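Local coordinates for SusD homolog (Bacteroides thetaiotaomicron VPI-5482, PDB 3IHV), which probably binds glycans at the bacterial outer membrane as the SusD-like partner in a carbohydrate uptake system, at residues 47-50 against 51-54; 91-94 against 95-99; 109-112 against 113-116; 306-309 against 310-314. All coordinates share one frame; numbering follows the deposited sequence. Where two conformers were deposited one is given.

Overall arrangement
The four contacts form two pairs on opposite sides of the chain's centre. Contacts 1 and 4 lie about 14 Å apart between centres and touch: I51 CB is 3.7 Å from F308 CD2, and D50 O is 3.6 Å from F308 CB. They are also joined through the backbone, because strand 52-54 pairs antiparallel with strand 302-304, which runs almost directly into helix 306-313. Contacts 2 and 3, about 13 Å apart between centres, belong to successive helices, and I98 CD1 meets A113 CB at 3.6 Å. The two pairs are about 39 to 49 Å apart between centres. Near contact 4, the T307 side chain is about 10 Å from a bound sodium ion.

Contact 1 of 4, residues 47-50 against 51-54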
loop_
_atom_site.group_PDB
_atom_site.type_symbol
_atom_site.label_atom_id
_atom_site.label_comp_id
_atom_site.label_asym_id
_atom_site.label_seq_id
_atom_site.Cartn_x
_atom_site.Cartn_y
_atom_site.Cartn_z
ATOM N N LEU A 47 -1.285 -9.439 -4.047
ATOM C CA LEU A 47 -2.399 -10.264 -4.470
ATOM C C LEU A 47 -2.411 -11.625 -3.819
ATOM O O LEU A 47 -1.427 -12.078 -3.202
ATOM C CB LEU A 47 -2.367 -10.385 -5.989
ATOM C CG LEU A 47 -2.665 -9.098 -6.732
ATOM C CD1 LEU A 47 -2.209 -9.255 -8.183
ATOM C CD2 LEU A 47 -4.158 -8.732 -6.658
ATOM N N GLY A 48 -3.550 -12.297 -3.924
ATOM C CA GLY A 48 -3.661 -13.674 -3.432
ATOM C C GLY A 48 -4.073 -13.770 -1.998
ATOM O O GLY A 48 -3.367 -14.349 -1.154
ATOM N N THR A 49 -5.237 -13.201 -1.713
ATOM C CA THR A 49 -5.780 -13.166 -0.355
ATOM C C THR A 49 -7.265 -13.557 -0.366
ATOM O O THR A 49 -7.753 -14.196 -1.316
ATOM C CB THR A 49 -5.661 -11.722 0.226
ATOM O OG1 THR A 49 -6.500 -10.832 -0.513
ATOM C CG2 THR A 49 -4.202 -11.224 0.124
ATOM N N ASP A 50 -7.982 -13.213 0.718
ATOM C CA ASP A 50 -9.416 -13.407 0.770
ATOM C C ASP A 50 -10.207 -12.378 -0.021
ATOM O O ASP A 50 -11.403 -12.575 -0.227
ATOM C CB ASP A 50 -9.927 -13.484 2.201
ATOM C CG ASP A 50 -9.488 -12.317 3.089
ATOM O OD1 ASP A 50 -8.476 -11.612 2.784
ATOM O OD2 ASP A 50 -10.151 -12.141 4.149
ATOM N N ILE A 51 -9.565 -11.296 -0.453
ATOM C CA ILE A 51 -10.271 -10.251 -1.179
ATOM C C ILE A 51 -9.890 -10.095 -2.636
ATOM O O ILE A 51 -10.723 -9.659 -3.410
ATOM C CB ILE A 51 -10.181 -8.870 -0.424
ATOM C CG1 ILE A 51 -8.842 -8.182 -0.564
ATOM C CG2 ILE A 51 -10.585 -9.063 1.053
ATOM C CD1 ILE A 51 -8.761 -6.741 0.019
ATOM N N SER A 52 -8.649 -10.463 -3.025
ATOM C CA SER A 52 -8.258 -10.294 -4.391
ATOM C C SER A 52 -7.256 -11.328 -4.852
ATOM O O SER A 52 -6.546 -11.963 -4.041
ATOM C CB SER A 52 -7.727 -8.868 -4.650
ATOM O OG SER A 52 -6.463 -8.700 -4.102
ATOM N N GLN A 53 -7.196 -11.453 -6.173
ATOM C CA GLN A 53 -6.285 -12.381 -6.817
ATOM C C GLN A 53 -6.032 -11.914 -8.226
ATOM O O GLN A 53 -6.782 -11.083 -8.795
ATOM C CB GLN A 53 -6.888 -13.807 -6.843
ATOM C CG GLN A 53 -8.207 -13.948 -7.635
ATOM C CD GLN A 53 -8.681 -15.383 -7.770
ATOM O OE1 GLN A 53 -7.877 -16.306 -7.749
ATOM N NE2 GLN A 53 -9.995 -15.573 -7.969
ATOM N N VAL A 54 -5.005 -12.486 -8.829
ATOM C CA VAL A 54 -4.724 -12.170 -10.214
ATOM C C VAL A 54 -5.766 -12.858 -11.137
ATOM O O VAL A 54 -6.320 -13.887 -10.794
ATOM C CB VAL A 54 -3.304 -12.578 -10.596
ATOM C CG1 VAL A 54 -3.166 -14.135 -10.712
ATOM C CG2 VAL A 54 -2.911 -11.901 -11.894
#
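An ST turn, in which T49 OG1 accepts the backbone N-H of I51, bends the chain sharply into strand 52-54, the short strand that pairs antiparallel with strand 302-304. T49 OG1 and I51 N are 3.1 Å apart, and the bond is nearly straight at 163°. S52 N adds a second, weak bond to T49 OG1 at 3.3 Å, so one hydroxyl gathers two successive amides. The oxygen reaches them because T49 holds OG1 between its own backbone N and carbonyl carbon (chi1 66°). A valine here would probably leave the I51 and S52 amides without this acceptor and the turn less firmly held. S52 O is the acceptor on the next rung: T49 N bonds to it at 2.9 Å, almost in line with the carbonyl, and G48 N approaches at 3.0 Å in a weak, more bent bond. G48 has backbone angles at which a CB would press on the carbonyl oxygen of L47, a strain that a residue without a side chain avoids. D50, at the bend, forms a salt bridge with R469, while T49 O and G48 O accept the hydroxyls of Y502 and Y479; the mostly buried turn is thus tied to the C-terminal half of the chain. L47 closes the base of the reversal, its two methyls reaching different residues of the strand: CD2 lies 3.4 Å from S52 OG, and CD1 sits 4.3 Å from V54 CB.

Contact 2 of 4, residues 91-94 against 95-99; sequences ANDF and LERIS
A salt bridge between D93 and R97, one helical turn apart, and an apolar contact between F94 and I98 occupy neighbouring flanks of helix 75-101. D93 OD2 takes the N-H of R97 NH1 at 2.9 Å. The oxygen is met on its syn side and lies in the guanidinium plane, at that group's edge, although the carboxylate and guanidinium planes are turned 53° apart. The arginine chain bends at chi3 (68°), which turns the guanidinium back toward D93; R97 CD itself already lies 3.4 Å from D93 OD1. Both charges have second partners near the N-terminus, K10 for D93 OD1 and E2 for R97 NH1. A leucine in place of R97 would probably leave D93 OD2 and E2 without this shared positive mate. Helix 75-101 belongs to the helical, TPR-like part of the SusD family, and F94 and I98 face its neighbours, helices 17-29 and 107-135. There the two side chains run alongside each other, pointing the same way, and the ring's far carbon F94 CZ meets I98 CD1 at 3.6 Å. On the polar flank a water donates to D93 OD1 at 3.0 Å and to E96 OE1 at 2.8 Å, bridging two like-charged carboxylates, whose repulsion K10 probably also eases. E96 OE1 also bonds to T144 OG1.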
loop_
_atom_site.group_PDB
_atom_site.type_symbol
_atom_site.label_atom_id
_atom_site.label_comp_id
_atom_site.label_asym_id
_atom_site.label_seq_id
_atom_site.Cartn_x
_atom_site.Cartn_y
_atom_site.Cartn_z
ATOM N N ALA A 91 18.837 8.121 0.343
ATOM C CA ALA A 91 18.592 8.717 1.654
ATOM C C ALA A 91 19.891 8.895 2.429
ATOM O O ALA A 91 20.163 9.976 2.981
ATOM C CB ALA A 91 17.575 7.874 2.444
ATOM N N ASN A 92 20.678 7.821 2.519
ATOM C CA ASN A 92 21.992 7.875 3.187
ATOM C C ASN A 92 22.861 8.989 2.612
ATOM O O ASN A 92 23.493 9.773 3.348
ATOM C CB ASN A 92 22.752 6.541 3.025
ATOM C CG ASN A 92 22.198 5.384 3.885
ATOM O OD1 ASN A 92 21.471 5.579 4.843
ATOM N ND2 ASN A 92 22.600 4.170 3.539
ATOM N N ASP A 93 22.911 9.066 1.281
ATOM C CA ASP A 93 23.742 10.042 0.592
ATOM C C ASP A 93 23.322 11.469 0.970
ATOM O O ASP A 93 24.145 12.312 1.330
ATOM C CB ASP A 93 23.570 9.835 -0.915
ATOM C CG ASP A 93 24.401 10.784 -1.736
ATOM O OD1 ASP A 93 25.658 10.733 -1.635
ATOM O OD2 ASP A 93 23.771 11.616 -2.446
ATOM N N PHE A 94 22.027 11.721 0.892
ATOM C CA PHE A 94 21.470 13.025 1.268
ATOM C C PHE A 94 21.810 13.403 2.710
ATOM O O PHE A 94 22.248 14.520 2.971
ATOM C CB PHE A 94 19.946 13.023 1.082
ATOM C CG PHE A 94 19.307 14.299 1.530
ATOM C CD1 PHE A 94 19.277 15.391 0.684
ATOM C CD2 PHE A 94 18.793 14.419 2.793
ATOM C CE1 PHE A 94 18.745 16.595 1.093
ATOM C CE2 PHE A 94 18.255 15.657 3.227
ATOM C CZ PHE A 94 18.224 16.719 2.347
ATOM N N LEU A 95 21.621 12.460 3.631
ATOM C CA LEU A 95 21.896 12.677 5.060
ATOM C C LEU A 95 23.384 12.936 5.342
ATOM O O LEU A 95 23.745 13.862 6.082
ATOM C CB LEU A 95 21.357 11.511 5.896
ATOM C CG LEU A 95 19.829 11.404 5.858
ATOM C CD1 LEU A 95 19.299 10.066 6.332
ATOM C CD2 LEU A 95 19.189 12.576 6.681
ATOM N N GLU A 96 24.253 12.130 4.751
ATOM C CA GLU A 96 25.699 12.327 4.879
ATOM C C GLU A 96 26.106 13.701 4.384
ATOM O O GLU A 96 26.866 14.393 5.029
ATOM C CB GLU A 96 26.437 11.244 4.067
ATOM C CG GLU A 96 26.319 9.865 4.697
ATOM C CD GLU A 96 26.635 8.727 3.741
ATOM O OE1 GLU A 96 27.244 8.966 2.687
ATOM O OE2 GLU A 96 26.198 7.588 4.023
ATOM N N ARG A 97 25.605 14.079 3.213
ATOM C CA ARG A 97 25.964 15.328 2.604
ATOM C C ARG A 97 25.417 16.555 3.328
ATOM O O ARG A 97 26.163 17.517 3.556
ATOM C CB ARG A 97 25.530 15.327 1.159
ATOM C CG ARG A 97 26.372 14.350 0.314
ATOM C CD ARG A 97 25.693 14.094 -1.005
ATOM N NE ARG A 97 25.655 15.257 -1.885
ATOM C CZ ARG A 97 24.995 15.312 -3.051
ATOM N NH1 ARG A 97 24.303 14.268 -3.490
ATOM N NH2 ARG A 97 25.022 16.425 -3.784
ATOM N N ILE A 98 24.143 16.527 3.698
ATOM C CA ILE A 98 23.586 17.687 4.388
ATOM C C ILE A 98 24.255 17.855 5.764
ATOM O O ILE A 98 24.428 18.976 6.222
ATOM C CB ILE A 98 22.033 17.658 4.451
ATOM C CG1 ILE A 98 21.502 19.107 4.555
ATOM C CG2 ILE A 98 21.534 16.689 5.547
ATOM C CD1 ILE A 98 19.989 19.241 4.288
ATOM N N SER A 99 24.704 16.779 6.396
ATOM C CA SER A 99 25.370 16.906 7.701
ATOM C C SER A 99 26.598 17.804 7.575
ATOM O O SER A 99 26.910 18.570 8.482
ATOM C CB SER A 99 25.759 15.535 8.293
ATOM O OG SER A 99 26.880 14.981 7.618
HETATM O O HOH W 1 27.655 10.838 0.642
#

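Contact 3 of 4, residues 109-112 against 113-116; sequences DKKL and ATLY
L112, K111 and A113 lose the most surface where successive turns of helix 107-135 meet, and L112 meets Y116 one turn on. The two side chains lie side by side and point the same way: L112 CB is 4.0 Å from Y116 CZ, and the methyl CD2 is 3.9 Å from Y116 OH. L112 O accepts the backbone N of Y116 in the ordinary helical bond, and the same oxygen sits over one face of the tyrosine ring, 3.2 Å above its plane and offset toward the rim. Y116 CG is placed beside its own backbone N (chi1 -55°), which folds the ring back over the preceding turn instead of away from it. Helix 107-135 is part of the helical, TPR-like region of the SusD family. Y116 packs on F94 of the preceding helix and on L24, while A113 turns its methyl to I98 and I102; that methyl also lies 3.3 Å from D109 O. K111 contributes through its backbone and its ammonium group. Its carbonyl O is gripped twice, by L115 N at 3.2 Å in the carbonyl plane and by T114 OG1, which donates at 2.7 Å from 15° outside it. The K111 side chain, bent at chi2 (56°), brings NZ to a water 2.9 Å away, and that water in turn donates to T114 OG1. The bent lysine also makes a cation-pi contact with Y185, whose side chain L115 also touches.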
loop_
_atom_site.group_PDB
_atom_site.type_symbol
_atom_site.label_atom_id
_atom_site.label_comp_id
_atom_site.label_asym_id
_atom_site.label_seq_id
_atom_site.Cartn_x
_atom_site.Cartn_y
_atom_site.Cartn_z
ATOM N N ASP A 109 17.467 28.574 6.128
ATOM C CA ASP A 109 17.821 27.317 5.458
ATOM C C ASP A 109 18.180 26.194 6.413
ATOM O O ASP A 109 17.947 25.032 6.068
ATOM C CB ASP A 109 18.963 27.534 4.454
ATOM C CG ASP A 109 18.478 28.180 3.158
ATOM O OD1 ASP A 109 17.342 28.645 3.166
ATOM O OD2 ASP A 109 19.255 28.253 2.169
ATOM N N LYS A 110 18.763 26.512 7.578
ATOM C CA LYS A 110 19.033 25.456 8.577
ATOM C C LYS A 110 17.731 24.819 9.028
ATOM O O LYS A 110 17.658 23.604 9.220
ATOM C CB LYS A 110 19.762 25.997 9.824
ATOM C CG LYS A 110 21.152 26.484 9.589
ATOM C CD LYS A 110 21.678 27.005 10.950
ATOM C CE LYS A 110 22.944 27.750 10.878
ATOM N NZ LYS A 110 24.037 26.963 10.354
ATOM N N LYS A 111 16.686 25.641 9.188
ATOM C CA LYS A 111 15.391 25.138 9.614
ATOM C C LYS A 111 14.831 24.187 8.562
ATOM O O LYS A 111 14.418 23.050 8.857
ATOM C CB LYS A 111 14.445 26.295 9.872
ATOM C CG LYS A 111 13.038 25.893 10.233
ATOM C CD LYS A 111 12.980 24.964 11.467
ATOM C CE LYS A 111 11.564 24.684 11.814
ATOM N NZ LYS A 111 11.420 23.659 12.871
ATOM N N LEU A 112 14.847 24.644 7.316
ATOM C CA LEU A 112 14.399 23.801 6.203
ATOM C C LEU A 112 15.226 22.512 6.155
ATOM O O LEU A 112 14.668 21.421 5.978
ATOM C CB LEU A 112 14.481 24.573 4.884
ATOM C CG LEU A 112 13.400 25.664 4.678
ATOM C CD1 LEU A 112 13.838 26.537 3.477
ATOM C CD2 LEU A 112 12.011 25.074 4.462
ATOM N N ALA A 113 16.548 22.632 6.337
ATOM C CA ALA A 113 17.433 21.475 6.324
ATOM C C ALA A 113 17.020 20.437 7.357
ATOM O O ALA A 113 17.035 19.260 7.039
ATOM C CB ALA A 113 18.899 21.873 6.507
ATOM N N THR A 114 16.594 20.856 8.555
ATOM C CA THR A 114 16.150 19.877 9.544
ATOM C C THR A 114 14.878 19.165 9.073
ATOM O O THR A 114 14.717 17.963 9.263
ATOM C CB THR A 114 15.961 20.473 10.965
ATOM O OG1 THR A 114 14.895 21.442 10.985
ATOM C CG2 THR A 114 17.275 21.096 11.454
ATOM N N LEU A 115 13.979 19.913 8.452
ATOM C CA LEU A 115 12.780 19.288 7.895
ATOM C C LEU A 115 13.169 18.267 6.819
ATOM O O LEU A 115 12.648 17.151 6.791
ATOM C CB LEU A 115 11.824 20.338 7.322
ATOM C CG LEU A 115 11.303 21.413 8.257
ATOM C CD1 LEU A 115 10.104 22.147 7.603
ATOM C CD2 LEU A 115 10.918 20.823 9.617
ATOM N N TYR A 116 14.099 18.646 5.950
ATOM C CA TYR A 116 14.538 17.757 4.883
ATOM C C TYR A 116 15.237 16.517 5.415
ATOM O O TYR A 116 15.065 15.435 4.837
ATOM C CB TYR A 116 15.426 18.484 3.842
ATOM C CG TYR A 116 14.845 19.714 3.196
ATOM C CD1 TYR A 116 13.484 19.981 3.201
ATOM C CD2 TYR A 116 15.670 20.600 2.541
ATOM C CE1 TYR A 116 13.004 21.130 2.610
ATOM C CE2 TYR A 116 15.187 21.702 1.916
ATOM C CZ TYR A 116 13.857 21.962 1.952
ATOM O OH TYR A 116 13.415 23.117 1.337
HETATM O O HOH W 2 13.582 21.759 13.380
#

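Contact 4 of 4, residues 306-309 against 310-314. With EDO (1,2-ethanediol), chain G.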
loop_
_atom_site.group_PDB
_atom_site.type_symbol
_atom_site.label_atom_id
_atom_site.label_comp_id
_atom_site.label_asym_id
_atom_site.label_seq_id
_atom_site.Cartn_x
_atom_site.Cartn_y
_atom_site.Cartn_z
ATOM N N HIS A 306 -14.916 -13.537 -5.112
ATOM C CA HIS A 306 -16.367 -13.327 -5.011
ATOM C C HIS A 306 -16.974 -13.526 -3.618
ATOM O O HIS A 306 -17.951 -12.867 -3.270
ATOM C CB HIS A 306 -17.170 -14.088 -6.049
ATOM C CG HIS A 306 -18.495 -13.455 -6.293
ATOM N ND1 HIS A 306 -18.605 -12.206 -6.864
ATOM C CD2 HIS A 306 -19.750 -13.842 -5.968
ATOM C CE1 HIS A 306 -19.886 -11.882 -6.940
ATOM N NE2 HIS A 306 -20.602 -12.860 -6.406
ATOM N N THR A 307 -16.389 -14.413 -2.814
ATOM C CA THR A 307 -16.867 -14.589 -1.454
ATOM C C THR A 307 -16.754 -13.288 -0.619
ATOM O O THR A 307 -17.576 -13.044 0.276
ATOM C CB THR A 307 -16.191 -15.753 -0.804
ATOM O OG1 THR A 307 -14.798 -15.715 -1.096
ATOM C CG2 THR A 307 -16.783 -17.115 -1.363
ATOM N N PHE A 308 -15.759 -12.456 -0.907
ATOM C CA PHE A 308 -15.646 -11.142 -0.281
ATOM C C PHE A 308 -16.859 -10.293 -0.662
ATOM O O PHE A 308 -17.497 -9.650 0.204
ATOM C CB PHE A 308 -14.324 -10.483 -0.692
ATOM C CG PHE A 308 -14.112 -9.088 -0.132
ATOM C CD1 PHE A 308 -14.237 -8.839 1.220
ATOM C CD2 PHE A 308 -13.705 -8.031 -0.963
ATOM C CE1 PHE A 308 -13.999 -7.589 1.725
ATOM C CE2 PHE A 308 -13.478 -6.784 -0.443
ATOM C CZ PHE A 308 -13.637 -6.570 0.891
ATOM N N VAL A 309 -17.168 -10.282 -1.964
ATOM C CA VAL A 309 -18.355 -9.604 -2.465
ATOM C C VAL A 309 -19.602 -10.086 -1.735
ATOM O O VAL A 309 -20.417 -9.256 -1.288
ATOM C CB VAL A 309 -18.568 -9.769 -3.990
ATOM C CG1 VAL A 309 -19.933 -9.149 -4.422
ATOM C CG2 VAL A 309 -17.400 -9.209 -4.785
ATOM N N LEU A 310 -19.776 -11.407 -1.630
ATOM C CA LEU A 310 -20.970 -11.932 -0.961
ATOM C C LEU A 310 -21.060 -11.458 0.501
ATOM O O LEU A 310 -22.153 -11.058 0.948
ATOM C CB LEU A 310 -21.038 -13.453 -1.088
ATOM C CG LEU A 310 -21.156 -13.980 -2.521
ATOM C CD1 LEU A 310 -21.093 -15.527 -2.535
ATOM C CD2 LEU A 310 -22.417 -13.506 -3.265
ATOM N N ASP A 311 -19.946 -11.516 1.244
ATOM C CA ASP A 311 -19.946 -11.063 2.646
ATOM C C ASP A 311 -20.350 -9.609 2.712
ATOM O O ASP A 311 -21.233 -9.234 3.470
ATOM C CB ASP A 311 -18.588 -11.182 3.315
ATOM C CG ASP A 311 -18.212 -12.595 3.614
ATOM O OD1 ASP A 311 -19.112 -13.466 3.579
ATOM O OD2 ASP A 311 -17.003 -12.828 3.834
ATOM N N TRP A 312 -19.736 -8.804 1.857
ATOM C CA TRP A 312 -19.966 -7.361 1.903
ATOM C C TRP A 312 -21.375 -6.982 1.491
ATOM O O TRP A 312 -21.926 -6.011 1.998
ATOM C CB TRP A 312 -18.993 -6.633 0.977
ATOM C CG TRP A 312 -18.601 -5.266 1.446
ATOM C CD1 TRP A 312 -19.210 -4.509 2.399
ATOM C CD2 TRP A 312 -17.531 -4.465 0.913
ATOM N NE1 TRP A 312 -18.550 -3.315 2.531
ATOM C CE2 TRP A 312 -17.517 -3.259 1.638
ATOM C CE3 TRP A 312 -16.562 -4.672 -0.082
ATOM C CZ2 TRP A 312 -16.582 -2.240 1.388
ATOM C CZ3 TRP A 312 -15.628 -3.685 -0.318
ATOM C CH2 TRP A 312 -15.647 -2.472 0.403
ATOM N N ARG A 313 -21.975 -7.732 0.563
ATOM C CA ARG A 313 -23.337 -7.448 0.132
ATOM C C ARG A 313 -24.395 -7.560 1.246
ATOM O O ARG A 313 -25.473 -6.985 1.108
ATOM C CB ARG A 313 -23.747 -8.290 -1.071
ATOM C CG ARG A 313 -23.024 -7.869 -2.328
ATOM C CD ARG A 313 -23.474 -8.643 -3.554
ATOM N NE ARG A 313 -22.975 -7.989 -4.773
ATOM C CZ ARG A 313 -23.227 -8.406 -6.005
ATOM N NH1 ARG A 313 -24.004 -9.463 -6.213
ATOM N NH2 ARG A 313 -22.739 -7.735 -7.045
ATOM N N GLU A 314 -24.097 -8.312 2.295
ATOM C CA GLU A 314 -24.997 -8.398 3.437
ATOM C C GLU A 314 -25.170 -7.044 4.167
ATOM O O GLU A 314 -26.238 -6.774 4.681
ATOM C CB GLU A 314 -24.492 -9.473 4.413
ATOM C CG GLU A 314 -24.569 -10.886 3.843
ATOM C CD GLU A 314 -26.022 -11.320 3.494
ATOM O OE1 GLU A 314 -26.901 -11.357 4.401
ATOM O OE2 GLU A 314 -26.299 -11.611 2.309
HETATM C C1 EDO G . -20.204 -4.837 -5.220
HETATM O O1 EDO G . -21.161 -5.677 -4.539
HETATM C C2 EDO G . -20.007 -5.194 -6.671
HETATM O O2 EDO G . -21.260 -5.249 -7.352
#
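F308 and W312, one turn apart on helix 306-313, make the tightly packed side of this contact, while T307 and D311 lie on its looser, more open flank. F308 CZ comes to 3.6 Å from W312 CE3; the phenyl and the six-membered ring of the indole have centroids 5.1 Å apart and planes inclined by 39°, an oblique pair. The two side chains point the same way, toward helix 448-463, where W312 stacks on Y461; its NE1 bonds to D318. H306 and L310 are also close, crossing at about a right angle, with L310 CD2 3.7 Å from H306 NE2. By contrast, the exposed D311 side chain rests on backbone alone within this contact, its CG 3.4 Å from T307 O. One turn on from V309, R313 runs extended from CG to NE alongside it, and V309 CG1 covers one guanidinium face, 3.3 Å from R313 NE. The edge of that group holds a 1,2-ethanediol, probably from the crystallisation liquor: NE donates to O1 at 2.9 Å, almost straight at 175°, and NH2 donates to O2 at 2.9 Å. NH2 also forms a salt bridge with D353, which probably offsets the arginine's charge. With a methyl over one face and two N-H groups side by side at its edge, the guanidinium can grip two neighbouring hydroxyls at once, although nothing here identifies a natural ligand.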